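Local coordinates for SxtG (Microseira wollei, PDB 6U1R), which acts as an amidinotransferase in the biosynthesis of saxitoxin, probably carrying the amidino group on a covalent cysteine intermediate, at residues K106-K111 with R164-E169; A117-S120 with Q125-S128; C131-R136 with E357-F362; A216-R221 with H232-L237; T267-M270 with K276-V279. One frame throughout, in Å; residues are numbered along the deposited sequence.

Interaction 1. Residues K106-K111 with R164-E169; sequences KVRRVK and RDLLKE
The flat guanidinium of R108 meets L166 with one face and E169 with its outer edge. Methyl CD2 of L166 sits over the middle of that face, with R108 CZ only 3.5 Å from L166 CD2, while the carboxylate of E169 approaches close to the guanidinium plane. The grip is end-on and two-pronged: NH2 of R108 gives a hydrogen bond of 2.8 Å to OE1 of E169, and NH1 of R108 gives one of 3.0 Å to OE2 of E169. OE1 uses its syn lone pair. OE2 is also met on its syn side, but 32° out of the carboxylate plane; the two flat groups are 33° apart. The glutamate comes from the opposite direction on an extended chain. At the root of the arginine, R108 CB already lies 3.9 Å from L166 CD2, and bends at chi2 (-57°) and chi3 bring the guanidinium back over the same methyl, so the leucine packs against both the root and the charged end of one side chain. R108 NH1 has a second anionic partner in E39, and two carboxylates together should stabilise the positive charge at this partly exposed position. L166 also leans on I41 of the adjoining strand 37-42. From the preceding position, V107 packs on helix 83-102. Helix 164-172 thus joins the edge strand 106-109 of a small mixed sheet through a salt bridge laid over an apolar contact, an alternation of strand side chains between two helices that is characteristic of layered alpha/beta architecture.

Interaction 2. Residues A117-S120 with Q125-S128; sequences ASFS and QVRS
F119 carries this contact, and its ring lies against V126 of the facing strand. With chi1 at 53°, CG stands between the backbone N and the carbonyl carbon, which turns the ring from CB back across the hairpin. CD1 of F119 passes 3.9 Å from V126 CG2. Farther out, CE1 and CZ of F119 each come within 3.5 Å of V126 CG2, so the methyl rests over one ring face, offset toward the rim, in a CH-pi contact. CE2 of F119 also comes 3.9 Å from S128 O, obliquely; that oxygen is hydrogen-bonded by N155.

Behind the ring, the two backbones run antiparallel. F119 and V126 form the hydrogen-bonded pair, with a nearly straight bond of 3.1 Å from V126 N to F119 O and a weak one of 3.4 Å from F119 N to V126 O. On the other face of the ribbon, S120 CB and Q125 CB meet at 3.6 Å. Past the F119-V126 pair the contact continues as a CA-H...O contact from S128 CA to A117 O.

Loops flank the hairpin of strands 119-120 and 125-126, with F158 and Y157 against F119 and G78 bonded to S128 OG, while strand 119-120 meets the second subunit through the S120 backbone and through S120 OG, bonded to S120 OG of that subunit.

Interaction 3. Residues C131-R136 with E357-F362; sequences CAANPR and ESYYPF
Y359 is the first residue of 357-362 to reach the loop 131-134, and it does so with its phenol. Its OH donates a hydrogen bond of 2.7 Å to A133 O, meeting the carbonyl in its plane on a lone pair, and the acceptor in turn lies near the plane of the ring. A133 CB packs against the same end, 3.9 Å from Y359 CZ. Next, Y360 and P361 form a short 3-10 turn, in which F362 N bonds back to Y359 O; this turn brings F362 round to the same alanine. F362 CB packs 3.9 Å from A133 CB, so the methyl touches both the phenol end of Y359 and the CB of F362. The carbonyl of F362 then receives the amide of N134: ND2 of N134 lies 2.9 Å from F362 O, with an angle of 167° at the hydrogen and the oxygen within the amide plane. Chi1 of -60° sets N134 CG beside its backbone N and leads the amide across to the turn. At the other end of the loop, C131 SG accepts a long bond from A133 N.

N134 lies beside C368, the probable amidino-carrying cysteine, their side chains about 3 Å apart at nearest atoms. Helix 83-102 flanks the turn through L93 against Y359 and A89 against F362, and the loop 131-134 leads directly toward helix 135-138.

Interaction 4. Residues A216-R221 with H232-L237; sequences AADFVR and HVTNSL
D218 and T234 reach toward each other from opposite directions, and their polar ends meet midway between two backbones whose CA atoms stay 7.2 Å apart even at D218 and T234. The threonine hydroxyl donates to the carboxylate, with T234 OG1 2.7 Å from D218 OD2. It arrives on the anti side of that oxygen, 21° out of the carboxylate plane. In T234, chi1 of -67° places OG1 beside the backbone N, where it faces the aspartate. The same torsion sends CG2 the other way, toward F219, and F219 CZ lies 4.2 Å from T234 CG2. One threonine thus splits its two branches between a carboxylate and an aromatic ring. V233 adds a methyl near the acceptor: V233 CG2 is 3.5 Å from D218 OD2.

The aspartate is buried, and its oxygens are well supplied. OD2 has a second hydrogen bond with S231 and OD1 one with Q229, so three side chains fix the rotation of the group. N235 takes the N-cap position of helix 236-245 and caps G238 N with its OD1, so the T234 bond lies one residue before the N-cap of the helix.

Two residues probably catalytic in this family border the contact, D215 beside V233 and H264 with its side chain about 4 Å from that of D218 at nearest atoms. A hydrogen-bonded polar layer around a buried carboxylate, placed like this, is consistent with a supporting layer beside the predicted amidinotransferase active site.

Interaction 5. Residues T267-M270 with K276-V279; sequences TTLM and KILV
L269 and M270 run antiparallel to V279 and L278, and within these segments one hydrogen-bonded pair, M270 with L278, joins them. M270 N donates to L278 O at 2.9 Å, with the donor in the carbonyl plane; in return L278 N donates to M270 O, also at 2.9 Å, but from well above that carbonyl's plane. One step along, L269 and V279 form the non-hydrogen-bonded pair, and the ladder is extended by a CA-H...O contact of 3.5 Å from V279 CA to T268 O.

The side chains divide between the two faces. On one, L269 and V279 lie side by side, L269 CD1 3.8 Å from V279 CG2. I277 comes in on the diagonal, its CD1 3.6 Å from L269 CG. CG1 of I277 is anti to the backbone N (chi1 -173°), which carries CD1 over to the leucine. On the opposite face M270 CB and L278 CB are 4.2 Å apart, and the methionine then bends away toward H367, next to the probable nucleophile C368.

The arrangement is a beta hairpin whose second strand pairs in parallel with strand 297-300, a small mixed sheet of the kind that builds the alpha/beta propeller of amidinotransferases.

Overall arrangement
Interactions 3, 4 and 5 are buried, while interaction 1 is a surface contact and interaction 2 only partly buried. Chemistry follows place: interaction 1 relies on a salt bridge with one apolar contact, interaction 3 on two neutral hydrogen bonds and interaction 4 on one from a hydroxyl to a carboxylate, both beside probable catalytic residues, and the hairpins 2 and 5 on backbone pairing with apolar packing. Interactions 1 and 2 both reach the second subunit; interactions 3 and 5 do not. Interaction 4 links the inner set, touching interaction 3 through R136 against A216 and A217, and interaction 5 through V220 against L269 and M270. Interactions 1 and 3 meet where V110 packs on A132.

Interaction 1. Residues K106-K111 with R164-E169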
# COMPACT_ATOMS: atom_id res chain seq x y z
N LYS A 106 21.24 8.77 16.75
CA LYS A 106 21.32 9.36 15.41
C LYS A 106 19.94 9.83 14.97
O LYS A 106 18.99 9.05 14.99
CB LYS A 106 21.87 8.34 14.42
CG LYS A 106 21.99 8.85 12.98
CD LYS A 106 22.63 7.76 12.11
CE LYS A 106 22.55 8.06 10.63
NZ LYS A 106 22.78 6.81 9.83
N VAL A 107 19.83 11.09 14.55
CA VAL A 107 18.55 11.70 14.22
C VAL A 107 18.50 11.97 12.72
O VAL A 107 19.41 12.58 12.16
CB VAL A 107 18.33 13.00 15.01
CG1 VAL A 107 17.08 13.79 14.50
CG2 VAL A 107 18.17 12.66 16.48
N ARG A 108 17.43 11.50 12.07
CA ARG A 108 17.15 11.82 10.67
C ARG A 108 16.02 12.83 10.64
O ARG A 108 14.88 12.52 11.02
CB ARG A 108 16.79 10.56 9.88
CG ARG A 108 17.67 9.35 10.10
CD ARG A 108 19.15 9.61 9.79
NE ARG A 108 19.41 9.86 8.37
CZ ARG A 108 19.57 8.92 7.44
NH1 ARG A 108 19.50 7.64 7.74
NH2 ARG A 108 19.79 9.28 6.18
N ARG A 109 16.31 14.05 10.17
CA ARG A 109 15.33 15.13 10.11
C ARG A 109 14.60 15.06 8.78
O ARG A 109 15.22 15.22 7.73
CB ARG A 109 16.00 16.50 10.25
CG ARG A 109 16.56 16.83 11.60
CD ARG A 109 17.39 18.12 11.49
NE ARG A 109 18.00 18.55 12.74
CZ ARG A 109 17.58 19.57 13.49
NH1 ARG A 109 16.51 20.29 13.14
NH2 ARG A 109 18.24 19.88 14.59
N VAL A 110 13.29 14.83 8.82
CA VAL A 110 12.53 14.82 7.58
C VAL A 110 12.45 16.25 7.06
O VAL A 110 12.29 17.21 7.83
CB VAL A 110 11.13 14.21 7.79
CG1 VAL A 110 10.24 15.16 8.52
CG2 VAL A 110 10.52 13.85 6.45
N LYS A 111 12.61 16.40 5.72
CA LYS A 111 12.50 17.69 5.04
C LYS A 111 11.06 17.95 4.62
O LYS A 111 10.40 17.04 4.10
CB LYS A 111 13.38 17.72 3.78
CG LYS A 111 14.81 17.27 3.99
CD LYS A 111 15.48 16.93 2.65
CE LYS A 111 16.99 17.00 2.74
NZ LYS A 111 17.52 16.55 4.07
N ARG A 164 10.04 9.48 1.67
CA ARG A 164 10.41 8.46 0.69
C ARG A 164 11.92 8.43 0.43
O ARG A 164 12.46 7.36 0.11
CB ARG A 164 9.64 8.68 -0.61
CG ARG A 164 8.19 8.14 -0.56
CD ARG A 164 8.12 6.62 -0.23
NE ARG A 164 6.74 6.14 -0.01
CZ ARG A 164 5.88 5.97 -1.00
NH1 ARG A 164 6.25 6.27 -2.24
NH2 ARG A 164 4.67 5.51 -0.78
N ASP A 165 12.62 9.55 0.54
CA ASP A 165 14.08 9.51 0.46
C ASP A 165 14.66 8.55 1.50
O ASP A 165 15.54 7.74 1.20
CB ASP A 165 14.68 10.90 0.65
CG ASP A 165 14.51 11.80 -0.55
OD1 ASP A 165 14.39 11.29 -1.68
OD2 ASP A 165 14.52 13.04 -0.37
N LEU A 166 14.20 8.68 2.75
CA LEU A 166 14.68 7.82 3.82
C LEU A 166 14.27 6.36 3.59
O LEU A 166 15.09 5.45 3.76
CB LEU A 166 14.16 8.33 5.16
CG LEU A 166 14.89 9.55 5.71
CD1 LEU A 166 14.06 10.23 6.78
CD2 LEU A 166 16.29 9.16 6.24
N LEU A 167 13.01 6.14 3.21
CA LEU A 167 12.54 4.77 2.99
C LEU A 167 13.35 4.06 1.90
O LEU A 167 13.73 2.90 2.06
CB LEU A 167 11.04 4.81 2.65
CG LEU A 167 10.15 5.29 3.82
CD1 LEU A 167 8.75 5.77 3.37
CD2 LEU A 167 9.98 4.19 4.83
N LYS A 168 13.62 4.74 0.78
CA LYS A 168 14.39 4.09 -0.28
C LYS A 168 15.82 3.82 0.18
O LYS A 168 16.39 2.77 -0.15
CB LYS A 168 14.34 4.95 -1.56
CG LYS A 168 12.96 4.92 -2.23
CD LYS A 168 12.91 5.61 -3.61
CE LYS A 168 13.21 7.10 -3.50
NZ LYS A 168 12.71 7.89 -4.66
N GLU A 169 16.41 4.72 0.98
CA GLU A 169 17.72 4.45 1.58
C GLU A 169 17.69 3.19 2.43
O GLU A 169 18.56 2.31 2.30
CB GLU A 169 18.17 5.64 2.43
CG GLU A 169 19.44 5.36 3.26
CD GLU A 169 19.78 6.45 4.26
OE1 GLU A 169 19.56 7.64 3.95
OE2 GLU A 169 20.28 6.08 5.35

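Interaction 2. Residues A117-S120 with Q125-S128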
# COMPACT_ATOMS: atom_id res chain seq x y z
N ALA A 117 -0.23 21.99 -1.33
CA ALA A 117 -0.81 21.63 -2.62
C ALA A 117 -2.10 20.82 -2.46
O ALA A 117 -2.20 19.93 -1.60
CB ALA A 117 0.20 20.86 -3.45
N SER A 118 -3.09 21.13 -3.29
CA SER A 118 -4.32 20.34 -3.38
C SER A 118 -4.04 19.01 -4.09
O SER A 118 -3.03 18.84 -4.78
CB SER A 118 -5.40 21.11 -4.13
OG SER A 118 -5.01 21.33 -5.47
N PHE A 119 -4.95 18.06 -3.89
CA PHE A 119 -4.92 16.82 -4.67
C PHE A 119 -6.32 16.22 -4.72
O PHE A 119 -7.24 16.65 -4.02
CB PHE A 119 -3.87 15.84 -4.12
CG PHE A 119 -4.01 15.53 -2.63
CD1 PHE A 119 -4.86 14.53 -2.19
CD2 PHE A 119 -3.27 16.24 -1.69
CE1 PHE A 119 -4.96 14.22 -0.84
CE2 PHE A 119 -3.37 15.95 -0.33
CZ PHE A 119 -4.22 14.94 0.10
N SER A 120 -6.49 15.22 -5.57
CA SER A 120 -7.83 14.71 -5.84
C SER A 120 -7.73 13.27 -6.33
O SER A 120 -6.74 12.88 -6.96
CB SER A 120 -8.54 15.57 -6.90
OG SER A 120 -7.83 15.49 -8.11
N GLN A 125 -11.90 15.36 -3.49
CA GLN A 125 -10.75 16.25 -3.55
C GLN A 125 -10.62 16.99 -2.22
O GLN A 125 -11.60 17.18 -1.50
CB GLN A 125 -10.85 17.25 -4.72
CG GLN A 125 -11.97 18.23 -4.58
CD GLN A 125 -12.08 19.13 -5.81
OE1 GLN A 125 -11.76 20.32 -5.77
NE2 GLN A 125 -12.52 18.56 -6.92
N VAL A 126 -9.39 17.40 -1.91
CA VAL A 126 -9.12 18.20 -0.73
C VAL A 126 -8.22 19.37 -1.12
O VAL A 126 -7.58 19.37 -2.17
CB VAL A 126 -8.47 17.38 0.42
CG1 VAL A 126 -9.41 16.27 0.88
CG2 VAL A 126 -7.14 16.81 -0.03
N ARG A 127 -8.19 20.38 -0.26
CA ARG A 127 -7.48 21.62 -0.58
C ARG A 127 -6.01 21.59 -0.21
O ARG A 127 -5.25 22.42 -0.74
CB ARG A 127 -8.17 22.78 0.14
CG ARG A 127 -9.50 23.15 -0.48
CD ARG A 127 -10.30 24.13 0.36
NE ARG A 127 -11.57 24.41 -0.28
CZ ARG A 127 -11.77 25.40 -1.13
NH1 ARG A 127 -10.79 26.25 -1.43
NH2 ARG A 127 -12.97 25.55 -1.69
N SER A 128 -5.58 20.68 0.66
CA SER A 128 -4.18 20.59 1.05
C SER A 128 -3.97 19.26 1.77
O SER A 128 -4.92 18.54 2.11
CB SER A 128 -3.76 21.74 1.98
OG SER A 128 -4.39 21.62 3.25

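Interaction 3. Residues C131-R136 with E357-F362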
# COMPACT_ATOMS: atom_id res chain seq x y z
N CYS A 131 0.81 17.74 7.36
CA CYS A 131 2.20 18.11 7.68
C CYS A 131 2.97 16.83 7.97
O CYS A 131 2.42 15.72 7.96
CB CYS A 131 2.25 19.09 8.87
SG CYS A 131 1.81 18.42 10.48
N ALA A 132 4.27 16.98 8.25
CA ALA A 132 5.11 15.84 8.59
C ALA A 132 5.60 15.92 10.03
O ALA A 132 6.71 15.48 10.35
CB ALA A 132 6.29 15.74 7.62
N ALA A 133 4.76 16.42 10.93
CA ALA A 133 5.11 16.54 12.34
C ALA A 133 5.02 15.21 13.08
O ALA A 133 5.69 15.04 14.11
CB ALA A 133 4.21 17.59 13.02
N ASN A 134 4.26 14.24 12.58
CA ASN A 134 3.94 13.02 13.33
C ASN A 134 4.29 11.77 12.53
O ASN A 134 3.40 11.06 12.05
CB ASN A 134 2.45 12.98 13.68
CG ASN A 134 1.99 14.15 14.54
OD1 ASN A 134 2.12 14.11 15.75
ND2 ASN A 134 1.43 15.17 13.91
N PRO A 135 5.59 11.45 12.40
CA PRO A 135 5.96 10.18 11.73
C PRO A 135 5.27 8.95 12.32
O PRO A 135 5.01 7.97 11.60
CB PRO A 135 7.48 10.10 11.94
CG PRO A 135 7.92 11.38 12.49
CD PRO A 135 6.74 12.14 12.99
N ARG A 136 5.00 8.97 13.63
CA ARG A 136 4.40 7.82 14.31
C ARG A 136 3.02 7.46 13.75
O ARG A 136 2.59 6.31 13.87
CB ARG A 136 4.30 8.12 15.82
CG ARG A 136 3.83 6.98 16.72
CD ARG A 136 4.92 5.96 17.02
NE ARG A 136 6.12 6.58 17.59
CZ ARG A 136 7.20 5.89 17.95
NH1 ARG A 136 7.21 4.56 17.86
NH2 ARG A 136 8.27 6.51 18.42
N GLU A 357 5.60 22.03 24.64
CA GLU A 357 4.18 22.33 24.46
C GLU A 357 3.87 23.07 23.17
O GLU A 357 2.72 23.02 22.71
CB GLU A 357 3.62 23.15 25.62
CG GLU A 357 3.58 22.38 26.92
CD GLU A 357 2.65 22.99 27.93
OE1 GLU A 357 2.48 24.24 27.93
OE2 GLU A 357 2.08 22.21 28.72
N SER A 358 4.88 23.72 22.55
CA SER A 358 4.67 24.38 21.26
C SER A 358 4.42 23.38 20.15
O SER A 358 3.97 23.78 19.07
CB SER A 358 5.87 25.25 20.87
OG SER A 358 5.98 26.36 21.76
N TYR A 359 4.75 22.11 20.36
CA TYR A 359 4.47 21.07 19.39
C TYR A 359 3.03 20.58 19.47
O TYR A 359 2.51 20.07 18.47
CB TYR A 359 5.44 19.90 19.61
CG TYR A 359 5.86 19.19 18.34
CD1 TYR A 359 6.92 19.68 17.57
CD2 TYR A 359 5.24 18.01 17.93
CE1 TYR A 359 7.33 19.03 16.41
CE2 TYR A 359 5.64 17.36 16.77
CZ TYR A 359 6.68 17.87 16.01
OH TYR A 359 7.09 17.22 14.87
N TYR A 360 2.37 20.74 20.62
CA TYR A 360 1.05 20.15 20.80
C TYR A 360 0.02 20.59 19.75
O TYR A 360 -0.84 19.77 19.40
CB TYR A 360 0.52 20.48 22.20
CG TYR A 360 1.26 19.87 23.37
CD1 TYR A 360 2.33 18.99 23.20
CD2 TYR A 360 0.88 20.17 24.67
CE1 TYR A 360 2.99 18.45 24.30
CE2 TYR A 360 1.52 19.64 25.76
CZ TYR A 360 2.57 18.77 25.57
OH TYR A 360 3.22 18.23 26.64
N PRO A 361 0.02 21.84 19.27
CA PRO A 361 -0.98 22.22 18.24
C PRO A 361 -0.80 21.46 16.95
O PRO A 361 -1.72 21.46 16.11
CB PRO A 361 -0.75 23.72 18.04
CG PRO A 361 0.11 24.18 19.15
CD PRO A 361 0.85 22.99 19.67
N PHE A 362 0.36 20.84 16.74
CA PHE A 362 0.59 19.98 15.58
C PHE A 362 0.19 18.54 15.86
O PHE A 362 0.52 17.65 15.06
CB PHE A 362 2.05 20.08 15.16
CG PHE A 362 2.46 21.47 14.79
CD1 PHE A 362 2.87 22.35 15.78
CD2 PHE A 362 2.39 21.91 13.47
CE1 PHE A 362 3.22 23.67 15.47
CE2 PHE A 362 2.74 23.22 13.14
CZ PHE A 362 3.14 24.10 14.13

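Interaction 4. Residues A216-R221 with H232-L237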
# COMPACT_ATOMS: atom_id res chain seq x y z
N ALA A 216 -0.99 4.16 12.35
CA ALA A 216 -0.01 3.34 13.06
C ALA A 216 0.03 3.69 14.54
O ALA A 216 0.31 2.83 15.38
CB ALA A 216 1.36 3.52 12.41
N ALA A 217 -0.27 4.94 14.88
CA ALA A 217 -0.17 5.36 16.27
C ALA A 217 -1.35 4.92 17.12
O ALA A 217 -1.38 5.22 18.32
CB ALA A 217 -0.02 6.88 16.34
N ASP A 218 -2.32 4.18 16.55
CA ASP A 218 -3.30 3.47 17.38
C ASP A 218 -2.76 2.14 17.92
O ASP A 218 -3.54 1.38 18.53
CB ASP A 218 -4.60 3.23 16.59
CG ASP A 218 -5.57 4.39 16.69
OD1 ASP A 218 -5.71 4.95 17.81
OD2 ASP A 218 -6.18 4.75 15.65
N PHE A 219 -1.46 1.87 17.74
CA PHE A 219 -0.81 0.64 18.21
C PHE A 219 0.48 0.96 18.96
O PHE A 219 1.19 1.92 18.62
CB PHE A 219 -0.51 -0.30 17.05
CG PHE A 219 -1.73 -0.68 16.25
CD1 PHE A 219 -2.16 0.12 15.21
CD2 PHE A 219 -2.45 -1.81 16.57
CE1 PHE A 219 -3.28 -0.21 14.50
CE2 PHE A 219 -3.57 -2.15 15.84
CZ PHE A 219 -3.99 -1.35 14.81
N VAL A 220 0.77 0.16 19.99
CA VAL A 220 2.07 0.20 20.67
C VAL A 220 2.62 -1.22 20.73
O VAL A 220 1.86 -2.20 20.74
CB VAL A 220 1.98 0.81 22.09
CG1 VAL A 220 1.86 2.31 22.00
CG2 VAL A 220 0.80 0.22 22.87
N ARG A 221 3.95 -1.34 20.75
CA ARG A 221 4.65 -2.59 20.44
C ARG A 221 5.37 -3.17 21.65
O ARG A 221 6.22 -2.49 22.25
CB ARG A 221 5.65 -2.35 19.31
CG ARG A 221 4.98 -2.01 17.94
CD ARG A 221 5.93 -1.39 16.93
NE ARG A 221 6.57 -0.24 17.55
CZ ARG A 221 7.87 -0.02 17.64
NH1 ARG A 221 8.75 -0.82 17.02
NH2 ARG A 221 8.29 1.02 18.34
N HIS A 232 -11.49 6.87 15.99
CA HIS A 232 -12.12 7.56 14.87
C HIS A 232 -11.42 7.33 13.54
O HIS A 232 -11.99 7.73 12.52
CB HIS A 232 -12.24 9.04 15.16
CG HIS A 232 -13.27 9.34 16.19
ND1 HIS A 232 -14.60 9.03 16.02
CD2 HIS A 232 -13.18 9.89 17.43
CE1 HIS A 232 -15.29 9.39 17.09
NE2 HIS A 232 -14.45 9.92 17.96
N VAL A 233 -10.25 6.69 13.49
CA VAL A 233 -9.60 6.39 12.22
C VAL A 233 -9.28 4.90 12.03
O VAL A 233 -9.03 4.50 10.89
CB VAL A 233 -8.31 7.23 12.03
CG1 VAL A 233 -8.65 8.71 12.02
CG2 VAL A 233 -7.28 6.90 13.10
N THR A 234 -9.31 4.08 13.07
CA THR A 234 -8.93 2.67 12.97
C THR A 234 -10.17 1.81 13.21
O THR A 234 -10.79 1.91 14.27
CB THR A 234 -7.83 2.33 14.00
OG1 THR A 234 -6.62 3.02 13.65
CG2 THR A 234 -7.54 0.84 14.01
N ASN A 235 -10.55 1.00 12.21
CA ASN A 235 -11.72 0.14 12.31
C ASN A 235 -11.32 -1.33 12.43
O ASN A 235 -10.14 -1.69 12.47
CB ASN A 235 -12.68 0.38 11.13
CG ASN A 235 -12.09 0.02 9.78
OD1 ASN A 235 -10.94 -0.41 9.66
ND2 ASN A 235 -12.88 0.22 8.74
N SER A 236 -12.34 -2.18 12.55
CA SER A 236 -12.07 -3.60 12.76
C SER A 236 -11.38 -4.22 11.55
O SER A 236 -10.51 -5.08 11.71
CB SER A 236 -13.37 -4.35 13.09
OG SER A 236 -13.87 -4.00 14.38
N LEU A 237 -11.75 -3.79 10.34
CA LEU A 237 -11.09 -4.32 9.14
C LEU A 237 -9.61 -3.97 9.13
O LEU A 237 -8.77 -4.76 8.68
CB LEU A 237 -11.76 -3.78 7.87
CG LEU A 237 -13.05 -4.43 7.35
CD1 LEU A 237 -13.45 -3.77 6.01
CD2 LEU A 237 -12.90 -5.93 7.19

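Interaction 5. Residues T267-M270 with K276-V279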
# COMPACT_ATOMS: atom_id res chain seq x y z
N THR A 267 -1.46 8.33 24.22
CA THR A 267 -1.74 8.98 25.50
C THR A 267 -2.64 8.12 26.38
O THR A 267 -3.15 8.62 27.40
CB THR A 267 -2.37 10.38 25.33
OG1 THR A 267 -3.62 10.29 24.67
CG2 THR A 267 -1.46 11.30 24.56
N THR A 268 -2.83 6.84 26.03
CA THR A 268 -3.73 5.93 26.72
C THR A 268 -3.00 4.75 27.34
O THR A 268 -3.20 4.45 28.54
CB THR A 268 -4.81 5.43 25.74
OG1 THR A 268 -5.62 6.53 25.26
CG2 THR A 268 -5.72 4.36 26.38
N LEU A 269 -2.14 4.08 26.56
CA LEU A 269 -1.47 2.84 26.95
C LEU A 269 -0.05 2.93 26.42
O LEU A 269 0.15 2.86 25.20
CB LEU A 269 -2.21 1.63 26.37
CG LEU A 269 -1.85 0.26 26.93
CD1 LEU A 269 -2.50 0.00 28.28
CD2 LEU A 269 -2.21 -0.82 25.94
N MET A 270 0.93 3.06 27.32
CA MET A 270 2.33 3.28 26.93
C MET A 270 3.27 2.30 27.63
O MET A 270 3.65 2.51 28.79
CB MET A 270 2.73 4.72 27.22
CG MET A 270 2.05 5.69 26.23
SD MET A 270 2.71 5.44 24.58
CE MET A 270 4.12 6.58 24.64
N LYS A 276 6.51 -3.15 32.63
CA LYS A 276 6.09 -1.82 33.09
C LYS A 276 5.28 -1.12 32.00
O LYS A 276 5.81 -0.81 30.93
CB LYS A 276 7.31 -0.95 33.43
CG LYS A 276 8.30 -1.58 34.41
CD LYS A 276 7.68 -1.80 35.77
CE LYS A 276 8.63 -2.58 36.70
NZ LYS A 276 9.85 -1.81 36.96
N ILE A 277 4.01 -0.82 32.27
CA ILE A 277 3.15 -0.17 31.29
C ILE A 277 2.38 0.96 31.96
O ILE A 277 1.76 0.77 33.01
CB ILE A 277 2.22 -1.18 30.60
CG1 ILE A 277 1.44 -0.54 29.45
CG2 ILE A 277 1.31 -1.91 31.61
CD1 ILE A 277 0.89 -1.58 28.47
N LEU A 278 2.46 2.15 31.36
CA LEU A 278 1.83 3.36 31.84
C LEU A 278 0.41 3.48 31.28
O LEU A 278 0.21 3.37 30.07
CB LEU A 278 2.68 4.55 31.40
CG LEU A 278 2.31 5.99 31.74
CD1 LEU A 278 2.44 6.23 33.23
CD2 LEU A 278 3.21 6.96 30.98
N VAL A 279 -0.57 3.73 32.17
CA VAL A 279 -1.97 3.71 31.78
C VAL A 279 -2.67 4.99 32.21
O VAL A 279 -2.42 5.53 33.29
CB VAL A 279 -2.68 2.48 32.39
CG1 VAL A 279 -4.13 2.51 32.07
CG2 VAL A 279 -2.03 1.21 31.87